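PDB 3NV9: malic enzyme from Entamoeba histolytica, which catalyses the oxidative decarboxylation of malate to pyruvate, with NAD or NADP as the likely acceptor, and activates metronidazole. Local coordinates for the interface of chains A and B. Residues are numbered along the deposited sequence; one frame, centred on the assembly and turned at random. Chains: chain A/B, Malic enzyme.

Contact 1 and contact 2 are patches of one two-fold interface in a malic enzyme dimer, with C-alpha centres about 36 Å apart. They share the short helix 61-64: B:Phe61 begins it in contact 1, and A:Tyr64 ends it in contact 2. Each patch has its twin with the chains exchanged, so the same helix in one subunit takes part in both kinds of contact. In contact 1 aromatic side chains pack against loops of the NAD-binding domain; in contact 2 a partner lysine donates a hydrogen bond to the helix-end carbonyl. Held at both places, each subunit is engaged deeply by the other, as suits an entangled dimer.

Contact 1: the interface of chains A and B. Residues chain A 351, 356, 407-409; chain B 58, 61, 65.
B:Phe58 sets the rim of its ring edge-on into a pocket lined by A:Met408, A:Asp409, A:Gln356 and A:Gly351, joining the N-terminal malic enzyme domain of chain B to loops of the NAD-binding domain of chain A. B:Phe58 CB is 4.0 Å from A:Asp409 CG, of the carboxylate. B:Phe58 CG lies anti to its own backbone N (chi1 166°), pointing the ring edge-first between the A:Met408-A:Asp409 stretch and A:Gly351. B:Phe58 CD1 comes 3.7 Å from A:Asp409 N, an amide that already donates a hydrogen bond to A:Thr407 OG1. Next round the ring, B:Phe58 CE1 packs 3.8 Å from A:Met408 CB. At the tip, B:Phe58 CZ is 3.9 Å from A:Gln356 NE2, the amide plane turned 86° from the ring. On the other flank, B:Phe58 CE2 meets A:Gly351 O at 3.3 Å, the carbonyl oxygen lying in the ring plane at its edge.

A:Met408 also serves B:Phe61. Its chain bends at the last torsion (chi3 -82°), placing the methyl A:Met408 CE 3.6 Å from B:Phe61 CB. The thioether chain runs antiparallel to B:Phe61 along one face of its ring, off-centre, with A:Met408 CB near B:Phe61 CE2. B:Phe58 CD1 lies in plane at the edge of that ring. B:Tyr65, beside A:Met408 CE, is probably the family's catalytic tyrosine, brought by chain B to chain A. A water links the chains at the polar rim, 2.8 Å from B:Phe58 N and 3.2 Å from A:Asp409 OD1.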
# COMPACT_ATOMS: atom_id res chain seq x y z
N GLY A 351 21.32 7.39 -13.88
CA GLY A 351 22.37 7.65 -12.89
C GLY A 351 23.72 7.04 -13.18
O GLY A 351 24.63 7.13 -12.36
N GLN A 356 22.22 13.58 -14.05
CA GLN A 356 20.96 12.82 -14.11
C GLN A 356 19.83 13.77 -13.89
O GLN A 356 19.57 14.21 -12.75
CB GLN A 356 20.88 11.67 -13.11
CG GLN A 356 19.48 10.97 -13.17
CD GLN A 356 19.39 9.67 -12.38
OE1 GLN A 356 18.62 8.76 -12.75
NE2 GLN A 356 20.18 9.55 -11.33
N THR A 407 22.04 15.20 -6.90
CA THR A 407 21.92 13.78 -7.19
C THR A 407 21.13 13.09 -6.05
O THR A 407 20.89 13.70 -4.98
CB THR A 407 23.34 13.12 -7.37
OG1 THR A 407 23.84 12.65 -6.09
CG2 THR A 407 24.34 14.10 -8.03
N MET A 408 20.71 11.86 -6.33
CA MET A 408 19.97 11.06 -5.38
C MET A 408 20.81 10.64 -4.17
O MET A 408 20.26 10.25 -3.12
CB MET A 408 19.37 9.80 -6.04
CG MET A 408 18.40 10.09 -7.15
SD MET A 408 17.55 8.55 -7.57
CE MET A 408 18.78 7.78 -8.68
N ASP A 409 22.12 10.76 -4.29
CA ASP A 409 23.01 10.57 -3.16
C ASP A 409 23.14 11.77 -2.15
O ASP A 409 23.93 11.71 -1.22
CB ASP A 409 24.41 10.30 -3.70
CG ASP A 409 25.23 9.45 -2.76
OD1 ASP A 409 24.63 8.60 -2.05
OD2 ASP A 409 26.44 9.68 -2.68
N PHE B 58 25.08 4.55 -4.17
CA PHE B 58 24.26 5.30 -5.09
C PHE B 58 23.90 4.50 -6.34
O PHE B 58 22.77 4.53 -6.78
CB PHE B 58 24.95 6.61 -5.49
CG PHE B 58 24.32 7.27 -6.70
CD1 PHE B 58 23.20 8.08 -6.54
CD2 PHE B 58 24.81 7.03 -7.96
CE1 PHE B 58 22.56 8.68 -7.66
CE2 PHE B 58 24.21 7.60 -9.08
CZ PHE B 58 23.08 8.42 -8.95
N PHE B 61 20.69 2.29 -7.36
CA PHE B 61 19.53 2.90 -7.96
C PHE B 61 19.46 2.63 -9.48
O PHE B 61 18.38 2.57 -10.03
CB PHE B 61 19.54 4.41 -7.73
CG PHE B 61 19.34 4.81 -6.33
CD1 PHE B 61 18.39 4.17 -5.54
CD2 PHE B 61 20.09 5.86 -5.78
CE1 PHE B 61 18.19 4.55 -4.20
CE2 PHE B 61 19.91 6.25 -4.46
CZ PHE B 61 18.95 5.61 -3.67
N TYR B 65 15.98 1.32 -10.66
CA TYR B 65 15.42 2.44 -11.33
C TYR B 65 16.08 2.48 -12.71
O TYR B 65 16.66 1.49 -13.15
CB TYR B 65 15.78 3.70 -10.51
CG TYR B 65 14.91 4.91 -10.73
CD1 TYR B 65 15.47 6.15 -10.98
CD2 TYR B 65 13.51 4.83 -10.68
CE1 TYR B 65 14.65 7.30 -11.17
CE2 TYR B 65 12.71 5.96 -10.84
CZ TYR B 65 13.27 7.18 -11.08
OH TYR B 65 12.45 8.28 -11.28
O HOH W 1 26.64 6.20 -2.49

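Contact 2: the interface of chains A and B. Residues chain A 64, 69; chain B 40, 46, 115-116, 119.
A:Tyr64 closes helix 61-64 of chain A, where the backbone relaxes away from alpha values, and its carbonyl O, turned to the partner, accepts a hydrogen bond from B:Lys46 NZ at 2.8 Å. The C=O...N angle is 133°, and the lysine nitrogen stands somewhat out of the carbonyl plane.

B:Lys46 carries the polar link in this patch. Its side chain kinks at the third torsion (chi3 -73°), which lets the methylenes run past the tyrosine while NZ turns to the backbone. B:Lys46 CD packs 3.6 Å from A:Tyr64 CD1, and CG of the lysine lies near the same carbon. The aliphatic chain thus passes one face of the phenol ring near its CD1 rim, the two side chains running in opposite directions.

Two acceptors of its own chain also hold the lysine nitrogen. One is B:Gly115 O, 2.7 Å from B:Lys46 NZ. The other is the imidazole B:His40 NE2, 3.1 Å from B:Lys46 NZ; the lysine nitrogen stands 16° out of the imidazole plane. With A:Tyr64 O these acceptors fix the direction of the tip, and the carbonyls probably favour its positive charge. The imidazole lies just beside the partner backbone, with B:His40 CE1 4.1 Å from A:Tyr64 CA.

Beside this polar cluster, A:Val69 presents both methyls to chain B. A:Val69 CG2, anti to the backbone N, sits 3.4 Å from B:Gly115 C, where the lack of a side chain on B:Gly115 probably lets the methyl come close. A:Val69 CG1 meets B:Val116 CG2 at 3.8 Å, the two valine branches lying roughly perpendicular.

In the fold, the chain A end of helix 61-64 and start of helix 69-78 rest against the first turn of helix 114-128 of chain B, with helix 21-42 supplying the histidine.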
# COMPACT_ATOMS: atom_id res chain seq x y z
N TYR A 64 -4.85 -1.13 19.40
CA TYR A 64 -4.65 -1.03 17.96
C TYR A 64 -5.76 -1.73 17.16
O TYR A 64 -5.81 -1.67 15.92
CB TYR A 64 -3.32 -1.69 17.61
CG TYR A 64 -2.07 -1.02 18.16
CD1 TYR A 64 -1.94 0.39 18.20
CD2 TYR A 64 -0.99 -1.79 18.58
CE1 TYR A 64 -0.77 0.98 18.70
CE2 TYR A 64 0.20 -1.19 19.07
CZ TYR A 64 0.28 0.19 19.13
OH TYR A 64 1.43 0.76 19.58
N VAL A 69 -9.86 0.22 18.86
CA VAL A 69 -9.83 0.84 17.53
C VAL A 69 -11.16 1.48 17.13
O VAL A 69 -11.25 2.28 16.21
CB VAL A 69 -9.36 -0.20 16.45
CG1 VAL A 69 -10.42 -1.23 16.19
CG2 VAL A 69 -8.93 0.49 15.16
N HIS B 40 -2.73 6.28 18.46
CA HIS B 40 -2.76 6.40 17.01
C HIS B 40 -2.23 7.78 16.61
O HIS B 40 -1.53 7.92 15.61
CB HIS B 40 -4.17 6.23 16.46
CG HIS B 40 -4.65 4.81 16.42
ND1 HIS B 40 -5.01 4.12 17.55
CD2 HIS B 40 -4.90 3.98 15.37
CE1 HIS B 40 -5.39 2.91 17.21
NE2 HIS B 40 -5.34 2.80 15.90
N LYS B 46 -0.01 3.28 12.45
CA LYS B 46 0.52 2.08 12.99
C LYS B 46 1.54 1.41 12.07
O LYS B 46 2.44 0.73 12.59
CB LYS B 46 -0.63 1.08 13.35
CG LYS B 46 -1.52 1.50 14.55
CD LYS B 46 -2.79 0.64 14.70
CE LYS B 46 -3.90 0.91 13.64
NZ LYS B 46 -5.21 0.32 14.10
N GLY B 115 -8.61 2.94 10.74
CA GLY B 115 -8.06 2.42 11.97
C GLY B 115 -8.10 0.89 11.93
O GLY B 115 -7.09 0.21 12.22
N VAL B 116 -9.26 0.33 11.58
CA VAL B 116 -9.45 -1.12 11.59
C VAL B 116 -8.59 -1.74 10.49
O VAL B 116 -7.86 -2.69 10.75
CB VAL B 116 -10.99 -1.54 11.39
CG1 VAL B 116 -11.10 -3.05 11.12
CG2 VAL B 116 -11.76 -1.27 12.65
N GLY B 119 -5.08 -1.69 11.34
CA GLY B 119 -4.79 -2.73 12.35
C GLY B 119 -4.68 -4.12 11.73
O GLY B 119 -3.85 -4.90 12.13